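PDB 3RDR: N-acetylmuramoyl-L-alanine amidase XlyA from Bacillus subtilis, which hydrolyses the amide link between N-acetylmuramoyl residues and L-amino acids in cell-wall glycopeptides, this chain being its zinc-containing catalytic domain. Local coordinates for residues 17-22 against 70-75; 27-32 against 117-122; 35-40 against 141-146. All blocks are in the same frame, centred on the assembly; numbering follows the deposited sequence.

Overall arrangement
From the N terminus, the chain leaves edge strand 7-9 and runs into the loop holding 17-22; contact 1 lays this loop beside 70-75, just past strand 68-70, closing a loop of 47 intervening residues. Strand 28-33 follows, and contact 2 packs segment 27-32, most of it on this strand, against helix 105-122. Near the end of this strand stands the zinc ligand His32, and the loop after it meets 141-146 in contact 3. All three contacts cross one another in sequence; none nests within another. Contacts 1 and 2 touch through Leu74 and Leu119. Contacts 2 and 3 meet where His32 and Cys141 share the zinc ion, although their centres are about 20 Å apart.

Contact 1 (17-22 against 70-75); sequences NNRPGY and QHLPLN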
ATOM      1  N   ASN A  17      -5.167  17.670  -0.040  1.00 30.17           N
ATOM      2  CA  ASN A  17      -3.862  17.746  -0.683  1.00 29.62           C
ATOM      3  C   ASN A  17      -3.305  16.368  -1.035  1.00 28.35           C
ATOM      4  O   ASN A  17      -2.603  16.223  -2.040  1.00 28.29           O
ATOM      5  CB  ASN A  17      -2.871  18.496   0.215  1.00 32.26           C
ATOM      6  CG  ASN A  17      -3.112  20.002   0.226  1.00 36.84           C
ATOM      7  OD1 ASN A  17      -2.569  20.722   1.068  1.00 40.10           O
ATOM      8  ND2 ASN A  17      -3.918  20.487  -0.716  1.00 36.62           N
ATOM      9  N   ASN A  18      -3.607  15.352  -0.228  1.00 24.91           N
ATOM     10  CA  ASN A  18      -3.095  14.026  -0.545  1.00 24.69           C
ATOM     11  C   ASN A  18      -4.095  13.125  -1.261  1.00 24.26           C
ATOM     12  O   ASN A  18      -3.986  11.902  -1.221  1.00 22.87           O
ATOM     13  CB  ASN A  18      -2.522  13.324   0.697  1.00 22.46           C
ATOM     14  CG  ASN A  18      -3.570  12.988   1.726  1.00 22.18           C
ATOM     15  OD1 ASN A  18      -3.348  12.136   2.593  1.00 24.56           O
ATOM     16  ND2 ASN A  18      -4.711  13.648   1.649  1.00 19.36           N
ATOM     17  N   ARG A  19      -5.088  13.738  -1.899  1.00 23.50           N
ATOM     18  CA  ARG A  19      -6.047  12.986  -2.699  1.00 24.34           C
ATOM     19  C   ARG A  19      -6.114  13.730  -4.031  1.00 25.59           C
ATOM     20  O   ARG A  19      -7.124  14.355  -4.364  1.00 25.69           O
ATOM     21  CB  ARG A  19      -7.438  12.917  -2.052  1.00 23.19           C
ATOM     22  CG  ARG A  19      -8.413  12.094  -2.904  1.00 23.21           C
ATOM     23  CD  ARG A  19      -9.702  11.672  -2.192  1.00 22.53           C
ATOM     24  NE  ARG A  19     -10.579  10.964  -3.124  1.00 24.28           N
ATOM     25  CZ  ARG A  19     -11.786  10.481  -2.832  1.00 25.25           C
ATOM     26  NH1 ARG A  19     -12.294  10.615  -1.616  1.00 22.94           N
ATOM     27  NH2 ARG A  19     -12.495   9.870  -3.773  1.00 23.25           N
ATOM     28  N   PRO A  20      -5.019  13.677  -4.808  1.00 25.89           N
ATOM     29  CA  PRO A  20      -4.929  14.343  -6.111  1.00 25.97           C
ATOM     30  C   PRO A  20      -6.104  14.021  -7.022  1.00 26.07           C
ATOM     31  O   PRO A  20      -6.528  14.861  -7.811  1.00 26.00           O
ATOM     32  CB  PRO A  20      -3.589  13.847  -6.663  1.00 25.99           C
ATOM     33  CG  PRO A  20      -3.422  12.506  -6.002  1.00 24.92           C
ATOM     34  CD  PRO A  20      -3.858  12.797  -4.592  1.00 23.58           C
ATOM     35  N   GLY A  21      -6.612  12.797  -6.919  1.00 26.20           N
ATOM     36  CA  GLY A  21      -7.760  12.401  -7.715  1.00 25.71           C
ATOM     37  C   GLY A  21      -7.610  12.209  -9.214  1.00 25.83           C
ATOM     38  O   GLY A  21      -8.581  12.396  -9.947  1.00 26.22           O
ATOM     39  N   TYR A  22      -6.422  11.847  -9.692  1.00 24.79           N
ATOM     40  CA  TYR A  22      -6.263  11.619 -11.126  1.00 24.03           C
ATOM     41  C   TYR A  22      -6.821  10.242 -11.455  1.00 24.69           C
ATOM     42  O   TYR A  22      -6.629   9.292 -10.691  1.00 23.84           O
ATOM     43  CB  TYR A  22      -4.792  11.670 -11.539  1.00 25.16           C
ATOM     44  CG  TYR A  22      -4.206  13.057 -11.541  1.00 28.74           C
ATOM     45  CD1 TYR A  22      -4.666  14.033 -12.433  1.00 28.44           C
ATOM     46  CD2 TYR A  22      -3.196  13.404 -10.643  1.00 27.38           C
ATOM     47  CE1 TYR A  22      -4.131  15.322 -12.426  1.00 30.47           C
ATOM     48  CE2 TYR A  22      -2.657  14.682 -10.628  1.00 30.34           C
ATOM     49  CZ  TYR A  22      -3.126  15.639 -11.518  1.00 31.53           C
ATOM     50  OH  TYR A  22      -2.591  16.907 -11.483  1.00 32.77           O
ATOM     51  N   GLN A  70      -8.816   0.977   3.507  1.00 23.62           N
ATOM     52  CA  GLN A  70      -8.642   1.546   2.169  1.00 24.58           C
ATOM     53  C   GLN A  70      -8.859   3.053   2.291  1.00 24.15           C
ATOM     54  O   GLN A  70      -9.897   3.504   2.769  1.00 23.44           O
ATOM     55  CB  GLN A  70      -9.651   0.949   1.189  1.00 25.67           C
ATOM     56  CG  GLN A  70      -9.332   1.227  -0.273  1.00 27.31           C
ATOM     57  CD  GLN A  70     -10.438   0.765  -1.205  1.00 28.03           C
ATOM     58  OE1 GLN A  70     -11.141  -0.199  -0.915  1.00 30.61           O
ATOM     59  NE2 GLN A  70     -10.587   1.442  -2.332  1.00 26.18           N
ATOM     60  N   HIS A  71      -7.874   3.821   1.842  1.00 23.46           N
ATOM     61  CA  HIS A  71      -7.913   5.271   1.943  1.00 22.61           C
ATOM     62  C   HIS A  71      -8.280   5.975   0.645  1.00 23.20           C
ATOM     63  O   HIS A  71      -8.609   7.159   0.646  1.00 21.07           O
ATOM     64  CB  HIS A  71      -6.541   5.765   2.403  1.00 21.81           C
ATOM     65  CG  HIS A  71      -5.909   4.899   3.447  1.00 21.40           C
ATOM     66  ND1 HIS A  71      -6.336   4.879   4.757  1.00 21.42           N
ATOM     67  CD2 HIS A  71      -4.896   4.003   3.367  1.00 18.53           C
ATOM     68  CE1 HIS A  71      -5.613   4.009   5.441  1.00 22.16           C
ATOM     69  NE2 HIS A  71      -4.733   3.464   4.620  1.00 21.19           N
ATOM     70  N   LEU A  72      -8.222   5.239  -0.459  1.00 23.71           N
ATOM     71  CA  LEU A  72      -8.500   5.798  -1.775  1.00 23.19           C
ATOM     72  C   LEU A  72      -9.228   4.789  -2.653  1.00 24.89           C
ATOM     73  O   LEU A  72      -9.045   3.576  -2.502  1.00 23.94           O
ATOM     74  CB  LEU A  72      -7.175   6.151  -2.460  1.00 21.32           C
ATOM     75  CG  LEU A  72      -6.522   7.533  -2.538  1.00 25.27           C
ATOM     76  CD1 LEU A  72      -6.977   8.463  -1.440  1.00 27.02           C
ATOM     77  CD2 LEU A  72      -5.016   7.329  -2.513  1.00 22.27           C
ATOM     78  N   PRO A  73     -10.075   5.274  -3.577  1.00 25.19           N
ATOM     79  CA  PRO A  73     -10.791   4.353  -4.464  1.00 25.26           C
ATOM     80  C   PRO A  73      -9.756   3.866  -5.477  1.00 25.19           C
ATOM     81  O   PRO A  73      -8.815   4.596  -5.794  1.00 24.18           O
ATOM     82  CB  PRO A  73     -11.866   5.243  -5.093  1.00 26.04           C
ATOM     83  CG  PRO A  73     -11.217   6.595  -5.117  1.00 26.38           C
ATOM     84  CD  PRO A  73     -10.565   6.655  -3.748  1.00 25.14           C
ATOM     85  N   LEU A  74      -9.917   2.649  -5.986  1.00 23.90           N
ATOM     86  CA  LEU A  74      -8.946   2.110  -6.930  1.00 25.74           C
ATOM     87  C   LEU A  74      -8.920   2.743  -8.323  1.00 26.70           C
ATOM     88  O   LEU A  74      -8.095   2.365  -9.158  1.00 28.03           O
ATOM     89  CB  LEU A  74      -9.116   0.591  -7.039  1.00 26.35           C
ATOM     90  CG  LEU A  74      -9.020  -0.138  -5.691  1.00 27.95           C
ATOM     91  CD1 LEU A  74      -8.908  -1.634  -5.934  1.00 27.46           C
ATOM     92  CD2 LEU A  74      -7.808   0.360  -4.906  1.00 26.29           C
ATOM     93  N   ASN A  75      -9.807   3.700  -8.583  1.00 27.11           N
ATOM     94  CA  ASN A  75      -9.808   4.374  -9.880  1.00 27.66           C
ATOM     95  C   ASN A  75      -9.121   5.738  -9.791  1.00 26.36           C
ATOM     96  O   ASN A  75      -9.203   6.546 -10.714  1.00 25.75           O
ATOM     97  CB  ASN A  75     -11.236   4.536 -10.430  1.00 30.16           C
ATOM     98  CG  ASN A  75     -12.201   5.135  -9.420  1.00 32.03           C
ATOM     99  OD1 ASN A  75     -11.937   6.173  -8.819  1.00 31.12           O
ATOM    100  ND2 ASN A  75     -13.341   4.480  -9.243  1.00 38.41           N
TER
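Arg19 reaches across to Leu72 and Pro73 with two different parts of its side chain. Its CG is anti to the backbone N (chi1 -179°), and from there the extended chain spans the gap between the segments, its methylenes beside Leu72 and its guanidinium at Pro73. The side chains of Arg19 and Leu72 run alongside each other, pointing opposite ways, with CG of Arg19 4.2 Å from CD1 of Leu72, a loose apolar touch.

At the far end the proline ring faces the incoming arginine and covers one face of the guanidinium. NH2 of Arg19 sits 3.7 Å from CD of Pro73 and 3.8 Å from CG of the same ring. This is van der Waals packing on a flat cation; the polar bonds of that group are made around its rim, with NE in a salt bridge to Glu76 and NH1 donating to the carbonyl of Ile12. With those partners fixing the rotation of the group, one face is left turned to Pro73.

Within 70-75, Gln70 folds back on its own segment. Its NE2 donates to O of Leu72 at 2.6 Å, nearly straight at 167°, and the acceptor lies in the plane of the Gln70 amide; OE1 of Gln70 is held by Gln9. Further along, the carbonyl O of Tyr22 comes within 3.8 Å of O of Asn75, two acceptors with no bond between them; the backbone N of Tyr22 is hydrogen-bonded to OD1 of Asn77.

Residues 19-22 and 72-75 run in nearly the same direction (8° apart), yet no hydrogen bond joins them. The side chain of Leu72 is about 14 Å from the zinc ion: this is surface loop-to-loop packing at the strand 7-9 and 68-70 side of the mixed sheet in this T7 lysozyme-like amidase fold.

Contact 2 (27-32 against 117-122); sequences LYITVH and KTLMAE. With ZN (zinc ion), chain B.
Ile29 pushes its CD1 methyl against the flank of helix 105-122, between Leu119 and Met120. CD1 of Ile29 lies 3.7 Å from CB of Leu119, so the methyl meets the root of the leucine rather than its branched end. The same carbon is 4.1 Å from CG of Met120, whose side chain crosses the isoleucine at about a right angle. CG1 of Ile29 is anti to the carbonyl carbon (chi1 -67°) and CD1 continues outward in an extended arm (chi2 174°), which carries the methyl away from the strand and up to the helix.

The surrounding side chains are largely apolar as well: Ile95 and Ile125 touch Ile29, Ile93 touches Leu119, and Val130 and Leu127 touch Met120. Three residues further along the strand, His32 binds the zinc ion through ND1 at 2.2 Å, with His133 and Cys141 as further protein ligands; its NE2 is hydrogen-bonded to His80.

No hydrogen bond or salt bridge crosses between the two segments, so what holds strand and helix together here is the burial of hydrocarbon surface.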
ATOM      1  N   LEU A  27      -1.958  -0.782 -13.489  1.00 25.36           N
ATOM      2  CA  LEU A  27      -1.258  -1.835 -14.216  1.00 25.77           C
ATOM      3  C   LEU A  27      -0.224  -2.479 -13.286  1.00 26.22           C
ATOM      4  O   LEU A  27       0.362  -3.516 -13.616  1.00 25.52           O
ATOM      5  CB  LEU A  27      -0.544  -1.245 -15.434  1.00 24.97           C
ATOM      6  CG  LEU A  27      -1.401  -0.466 -16.438  1.00 27.98           C
ATOM      7  CD1 LEU A  27      -0.503   0.139 -17.514  1.00 26.49           C
ATOM      8  CD2 LEU A  27      -2.442  -1.393 -17.056  1.00 25.83           C
ATOM      9  N   TYR A  28      -0.005  -1.853 -12.130  1.00 24.75           N
ATOM     10  CA  TYR A  28       0.963  -2.346 -11.151  1.00 25.83           C
ATOM     11  C   TYR A  28       0.426  -2.291  -9.727  1.00 25.55           C
ATOM     12  O   TYR A  28      -0.599  -1.660  -9.449  1.00 22.90           O
ATOM     13  CB  TYR A  28       2.241  -1.501 -11.188  1.00 26.32           C
ATOM     14  CG  TYR A  28       2.925  -1.413 -12.532  1.00 31.41           C
ATOM     15  CD1 TYR A  28       3.915  -2.329 -12.897  1.00 32.74           C
ATOM     16  CD2 TYR A  28       2.596  -0.403 -13.432  1.00 30.91           C
ATOM     17  CE1 TYR A  28       4.565  -2.232 -14.130  1.00 35.08           C
ATOM     18  CE2 TYR A  28       3.236  -0.300 -14.668  1.00 35.55           C
ATOM     19  CZ  TYR A  28       4.220  -1.215 -15.008  1.00 35.64           C
ATOM     20  OH  TYR A  28       4.867  -1.099 -16.217  1.00 40.08           O
ATOM     21  N   ILE A  29       1.149  -2.959  -8.834  1.00 25.56           N
ATOM     22  CA  ILE A  29       0.842  -2.987  -7.412  1.00 23.95           C
ATOM     23  C   ILE A  29       2.183  -2.731  -6.728  1.00 23.83           C
ATOM     24  O   ILE A  29       3.134  -3.501  -6.890  1.00 23.51           O
ATOM     25  CB  ILE A  29       0.267  -4.348  -6.990  1.00 25.82           C
ATOM     26  CG1 ILE A  29      -1.107  -4.539  -7.638  1.00 26.00           C
ATOM     27  CG2 ILE A  29       0.145  -4.425  -5.472  1.00 25.16           C
ATOM     28  CD1 ILE A  29      -1.721  -5.917  -7.409  1.00 24.96           C
ATOM     29  N   THR A  30       2.260  -1.626  -5.991  1.00 22.37           N
ATOM     30  CA  THR A  30       3.482  -1.225  -5.304  1.00 20.50           C
ATOM     31  C   THR A  30       3.416  -1.498  -3.798  1.00 22.13           C
ATOM     32  O   THR A  30       2.510  -1.032  -3.109  1.00 22.63           O
ATOM     33  CB  THR A  30       3.760   0.269  -5.554  1.00 19.27           C
ATOM     34  OG1 THR A  30       3.832   0.502  -6.970  1.00 19.78           O
ATOM     35  CG2 THR A  30       5.080   0.694  -4.917  1.00 19.60           C
ATOM     36  N   VAL A  31       4.394  -2.244  -3.291  1.00 22.17           N
ATOM     37  CA  VAL A  31       4.438  -2.611  -1.872  1.00 21.64           C
ATOM     38  C   VAL A  31       5.383  -1.763  -1.030  1.00 19.68           C
ATOM     39  O   VAL A  31       6.514  -1.496  -1.432  1.00 19.64           O
ATOM     40  CB  VAL A  31       4.844  -4.094  -1.714  1.00 22.45           C
ATOM     41  CG1 VAL A  31       4.833  -4.494  -0.240  1.00 21.76           C
ATOM     42  CG2 VAL A  31       3.899  -4.969  -2.520  1.00 20.51           C
ATOM     43  N   HIS A  32       4.905  -1.358   0.147  1.00 19.03           N
ATOM     44  CA  HIS A  32       5.675  -0.542   1.086  1.00 19.41           C
ATOM     45  C   HIS A  32       5.649  -1.178   2.481  1.00 20.01           C
ATOM     46  O   HIS A  32       4.880  -2.100   2.746  1.00 20.37           O
ATOM     47  CB  HIS A  32       5.052   0.856   1.250  1.00 19.35           C
ATOM     48  CG  HIS A  32       4.834   1.608  -0.027  1.00 20.53           C
ATOM     49  ND1 HIS A  32       5.662   2.627  -0.441  1.00 18.00           N
ATOM     50  CD2 HIS A  32       3.835   1.545  -0.940  1.00 19.58           C
ATOM     51  CE1 HIS A  32       5.184   3.165  -1.548  1.00 16.66           C
ATOM     52  NE2 HIS A  32       4.074   2.526  -1.872  1.00 18.33           N
ATOM     53  N   LYS A 117      -3.165 -10.967  -4.131  1.00 34.85           N
ATOM     54  CA  LYS A 117      -3.678 -12.016  -5.009  1.00 37.20           C
ATOM     55  C   LYS A 117      -5.054 -11.612  -5.535  1.00 37.04           C
ATOM     56  O   LYS A 117      -5.353 -11.776  -6.716  1.00 37.91           O
ATOM     57  CB  LYS A 117      -3.809 -13.344  -4.255  1.00 39.91           C
ATOM     58  CG  LYS A 117      -4.553 -14.412  -5.051  1.00 42.67           C
ATOM     59  CD  LYS A 117      -5.428 -15.277  -4.154  1.00 46.85           C
ATOM     60  CE  LYS A 117      -4.637 -16.385  -3.478  1.00 49.18           C
ATOM     61  NZ  LYS A 117      -4.266 -17.467  -4.440  1.00 50.77           N
ATOM     62  N   THR A 118      -5.886 -11.092  -4.639  1.00 36.22           N
ATOM     63  CA  THR A 118      -7.232 -10.657  -4.984  1.00 36.94           C
ATOM     64  C   THR A 118      -7.203  -9.502  -5.986  1.00 37.42           C
ATOM     65  O   THR A 118      -7.987  -9.471  -6.931  1.00 37.79           O
ATOM     66  CB  THR A 118      -7.992 -10.205  -3.726  1.00 37.35           C
ATOM     67  OG1 THR A 118      -7.973 -11.260  -2.755  1.00 37.64           O
ATOM     68  CG2 THR A 118      -9.433  -9.864  -4.069  1.00 37.48           C
ATOM     69  N   LEU A 119      -6.296  -8.553  -5.767  1.00 36.80           N
ATOM     70  CA  LEU A 119      -6.149  -7.397  -6.645  1.00 35.26           C
ATOM     71  C   LEU A 119      -5.680  -7.818  -8.042  1.00 35.44           C
ATOM     72  O   LEU A 119      -6.160  -7.299  -9.051  1.00 33.90           O
ATOM     73  CB  LEU A 119      -5.149  -6.411  -6.032  1.00 33.73           C
ATOM     74  CG  LEU A 119      -5.644  -5.128  -5.347  1.00 35.35           C
ATOM     75  CD1 LEU A 119      -7.048  -5.292  -4.788  1.00 33.58           C
ATOM     76  CD2 LEU A 119      -4.654  -4.753  -4.248  1.00 32.67           C
ATOM     77  N   MET A 120      -4.734  -8.750  -8.091  1.00 34.86           N
ATOM     78  CA  MET A 120      -4.205  -9.251  -9.357  1.00 35.83           C
ATOM     79  C   MET A 120      -5.323  -9.808 -10.238  1.00 37.57           C
ATOM     80  O   MET A 120      -5.412  -9.491 -11.425  1.00 38.47           O
ATOM     81  CB  MET A 120      -3.176 -10.352  -9.095  1.00 35.50           C
ATOM     82  CG  MET A 120      -1.831  -9.859  -8.581  1.00 32.54           C
ATOM     83  SD  MET A 120      -0.843 -11.193  -7.864  1.00 33.09           S
ATOM     84  CE  MET A 120      -0.356 -12.120  -9.342  1.00 33.37           C
ATOM     85  N   ALA A 121      -6.176 -10.637  -9.646  1.00 37.67           N
ATOM     86  CA  ALA A 121      -7.283 -11.249 -10.368  1.00 39.03           C
ATOM     87  C   ALA A 121      -8.369 -10.256 -10.763  1.00 39.51           C
ATOM     88  O   ALA A 121      -8.903 -10.325 -11.868  1.00 40.70           O
ATOM     89  CB  ALA A 121      -7.892 -12.367  -9.530  1.00 38.15           C
ATOM     90  N   GLU A 122      -8.694  -9.332  -9.864  1.00 38.93           N
ATOM     91  CA  GLU A 122      -9.742  -8.356 -10.132  1.00 39.46           C
ATOM     92  C   GLU A 122      -9.362  -7.228 -11.088  1.00 38.71           C
ATOM     93  O   GLU A 122     -10.233  -6.623 -11.708  1.00 38.81           O
ATOM     94  CB  GLU A 122     -10.244  -7.750  -8.818  1.00 40.45           C
ATOM     95  CG  GLU A 122     -10.699  -8.787  -7.800  1.00 45.01           C
ATOM     96  CD  GLU A 122     -11.345  -8.168  -6.573  1.00 46.52           C
ATOM     97  OE1 GLU A 122     -10.800  -7.177  -6.044  1.00 49.39           O
ATOM     98  OE2 GLU A 122     -12.395  -8.679  -6.131  1.00 48.41           O
TER
HETATM   99 ZN    ZN B 190       7.689   3.113   0.343  1.00 33.73          ZN

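Contact 3 (35-40 against 141-146); sequences ANTAVG and CPRKLL. With ZN (zinc ion), chain B.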
ATOM      1  N   ALA A  35       7.712   1.338   8.290  1.00 18.58           N
ATOM      2  CA  ALA A  35       8.922   1.683   9.043  1.00 20.28           C
ATOM      3  C   ALA A  35       8.517   2.384  10.347  1.00 20.05           C
ATOM      4  O   ALA A  35       9.234   3.244  10.871  1.00 20.87           O
ATOM      5  CB  ALA A  35       9.843   2.591   8.210  1.00 19.20           C
ATOM      6  N   ASN A  36       7.357   1.998  10.865  1.00 20.53           N
ATOM      7  CA  ASN A  36       6.830   2.555  12.103  1.00 18.33           C
ATOM      8  C   ASN A  36       6.579   1.388  13.055  1.00 18.37           C
ATOM      9  O   ASN A  36       5.530   0.744  12.995  1.00 16.71           O
ATOM     10  CB  ASN A  36       5.515   3.292  11.828  1.00 19.92           C
ATOM     11  CG  ASN A  36       5.066   4.135  13.004  1.00 20.80           C
ATOM     12  OD1 ASN A  36       5.460   3.884  14.146  1.00 20.76           O
ATOM     13  ND2 ASN A  36       4.225   5.134  12.738  1.00 19.63           N
ATOM     14  N   THR A  37       7.541   1.118  13.935  1.00 17.45           N
ATOM     15  CA  THR A  37       7.423   0.008  14.878  1.00 18.46           C
ATOM     16  C   THR A  37       6.663   0.351  16.162  1.00 19.19           C
ATOM     17  O   THR A  37       6.448  -0.517  17.006  1.00 19.53           O
ATOM     18  CB  THR A  37       8.817  -0.522  15.284  1.00 19.84           C
ATOM     19  OG1 THR A  37       9.595   0.556  15.820  1.00 18.71           O
ATOM     20  CG2 THR A  37       9.543  -1.122  14.078  1.00 18.38           C
ATOM     21  N   ALA A  38       6.261   1.609  16.304  1.00 19.04           N
ATOM     22  CA  ALA A  38       5.549   2.058  17.498  1.00 19.75           C
ATOM     23  C   ALA A  38       4.273   1.286  17.800  1.00 20.17           C
ATOM     24  O   ALA A  38       3.483   0.981  16.906  1.00 19.89           O
ATOM     25  CB  ALA A  38       5.223   3.541  17.381  1.00 19.68           C
ATOM     26  N   VAL A  39       4.078   0.977  19.077  1.00 20.67           N
ATOM     27  CA  VAL A  39       2.882   0.279  19.510  1.00 20.52           C
ATOM     28  C   VAL A  39       1.697   1.157  19.109  1.00 22.10           C
ATOM     29  O   VAL A  39       1.706   2.369  19.340  1.00 22.83           O
ATOM     30  CB  VAL A  39       2.889   0.060  21.051  1.00 20.86           C
ATOM     31  CG1 VAL A  39       2.947   1.404  21.779  1.00 16.74           C
ATOM     32  CG2 VAL A  39       1.654  -0.740  21.480  1.00 18.52           C
ATOM     33  N   GLY A  40       0.699   0.552  18.474  1.00 23.71           N
ATOM     34  CA  GLY A  40      -0.472   1.303  18.059  1.00 24.98           C
ATOM     35  C   GLY A  40      -0.448   1.847  16.639  1.00 24.73           C
ATOM     36  O   GLY A  40      -1.452   2.377  16.176  1.00 24.63           O
ATOM     37  N   CYS A 141      12.704   0.540   0.351  1.00 28.81           N
ATOM     38  CA  CYS A 141      11.371   0.217   0.850  1.00 25.48           C
ATOM     39  C   CYS A 141      10.788  -0.762  -0.158  1.00 24.33           C
ATOM     40  O   CYS A 141      10.950  -0.569  -1.363  1.00 24.39           O
ATOM     41  CB  CYS A 141      10.512   1.490   0.912  1.00 23.48           C
ATOM     42  SG  CYS A 141       8.775   1.218   1.369  1.00 21.54           S
ATOM     43  N   PRO A 142      10.087  -1.815   0.303  1.00 22.28           N
ATOM     44  CA  PRO A 142       9.762  -2.217   1.679  1.00 23.35           C
ATOM     45  C   PRO A 142      10.983  -2.781   2.417  1.00 25.45           C
ATOM     46  O   PRO A 142      11.430  -3.895   2.146  1.00 23.96           O
ATOM     47  CB  PRO A 142       8.664  -3.254   1.471  1.00 20.56           C
ATOM     48  CG  PRO A 142       9.106  -3.938   0.219  1.00 22.12           C
ATOM     49  CD  PRO A 142       9.561  -2.794  -0.665  1.00 21.18           C
ATOM     50  N   ARG A 143      11.498  -2.003   3.363  1.00 26.92           N
ATOM     51  CA  ARG A 143      12.692  -2.366   4.113  1.00 29.63           C
ATOM     52  C   ARG A 143      12.765  -3.769   4.711  1.00 29.71           C
ATOM     53  O   ARG A 143      13.852  -4.337   4.796  1.00 32.25           O
ATOM     54  CB  ARG A 143      12.953  -1.321   5.209  1.00 30.90           C
ATOM     55  CG  ARG A 143      11.946  -1.308   6.352  1.00 31.87           C
ATOM     56  CD  ARG A 143      12.377  -0.324   7.427  1.00 32.36           C
ATOM     57  NE  ARG A 143      11.688  -0.545   8.695  1.00 32.02           N
ATOM     58  CZ  ARG A 143      11.956   0.113   9.819  1.00 30.24           C
ATOM     59  NH1 ARG A 143      12.901   1.043   9.841  1.00 28.51           N
ATOM     60  NH2 ARG A 143      11.286  -0.168  10.928  1.00 28.37           N
ATOM     61  N   LYS A 144      11.631  -4.339   5.109  1.00 30.19           N
ATOM     62  CA  LYS A 144      11.634  -5.676   5.705  1.00 31.37           C
ATOM     63  C   LYS A 144      11.371  -6.816   4.726  1.00 31.95           C
ATOM     64  O   LYS A 144      11.397  -7.989   5.109  1.00 30.37           O
ATOM     65  CB  LYS A 144      10.600  -5.763   6.833  1.00 31.81           C
ATOM     66  CG  LYS A 144      10.838  -4.804   7.982  1.00 34.63           C
ATOM     67  CD  LYS A 144      10.089  -5.243   9.224  1.00 36.94           C
ATOM     68  CE  LYS A 144      10.617  -6.579   9.733  1.00 38.17           C
ATOM     69  NZ  LYS A 144      10.001  -6.964  11.025  1.00 40.13           N
ATOM     70  N   LEU A 145      11.117  -6.478   3.468  1.00 31.82           N
ATOM     71  CA  LEU A 145      10.832  -7.490   2.458  1.00 32.38           C
ATOM     72  C   LEU A 145      11.816  -7.497   1.288  1.00 31.79           C
ATOM     73  O   LEU A 145      11.829  -8.438   0.498  1.00 32.12           O
ATOM     74  CB  LEU A 145       9.408  -7.295   1.922  1.00 32.28           C
ATOM     75  CG  LEU A 145       8.222  -7.974   2.616  1.00 35.24           C
ATOM     76  CD1 LEU A 145       8.457  -8.089   4.106  1.00 37.17           C
ATOM     77  CD2 LEU A 145       6.954  -7.181   2.322  1.00 33.13           C
ATOM     78  N   LEU A 146      12.640  -6.460   1.178  1.00 32.76           N
ATOM     79  CA  LEU A 146      13.592  -6.365   0.078  1.00 34.04           C
ATOM     80  C   LEU A 146      14.577  -7.528  -0.035  1.00 36.81           C
ATOM     81  O   LEU A 146      14.683  -8.141  -1.098  1.00 38.05           O
ATOM     82  CB  LEU A 146      14.342  -5.026   0.145  1.00 32.26           C
ATOM     83  CG  LEU A 146      13.524  -3.821  -0.351  1.00 30.84           C
ATOM     84  CD1 LEU A 146      14.249  -2.518  -0.059  1.00 30.00           C
ATOM     85  CD2 LEU A 146      13.273  -3.968  -1.845  1.00 29.45           C
TER
HETATM   86 ZN    ZN B 190       7.689   3.113   0.343  1.00 33.73          ZN
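Ala35 and Arg143 make most of this contact, and they do it by van der Waals packing. The alanine lies over one face of the guanidinium, its CA 3.3 Å above the plane and offset toward the rim. CA of Ala35 is 3.5 Å from CZ of Arg143, and CB of Ala35 is 3.6 Å from that same CZ. Thr37 comes from another direction: its CG2 methyl lies at the guanidinium edge, in the plane, 3.7 Å from NH2 of Arg143. Arg143 gets there by a CG placed between its backbone N and carbonyl carbon (chi1 69°), after which the chain stretches out as far as NE.

The polar bonds lie beside this packing. NH2 of Arg143 forms a salt bridge with OE1 of Glu99, whose other oxygen, OE2, accepts from the backbone N of Ala35; one carboxylate thus links both sides of the contact. Within 35-40, OD1 of Asn36 accepts from N of Ala38 at 3.2 Å, an Asx turn spanning Thr37, the residue whose methyl meets Arg143. Within 141-146, O of Pro142 accepts from the backbone N of both Leu145 and Leu146.

Metal binding belongs to the start of the second segment. SG of Cys141 holds the zinc ion at 2.4 Å, together with His32 and His133, and the peptide bond that follows, before Pro142, is cis.

The contact lies at the surface, joining the loop between strand 28-33 and helix 43-50 to the one between helices 133-137 and 149-154; Pro142 rests on Pro132 of strand 130-132 and on Trp149, and Leu145 on Phe152 of the last helix.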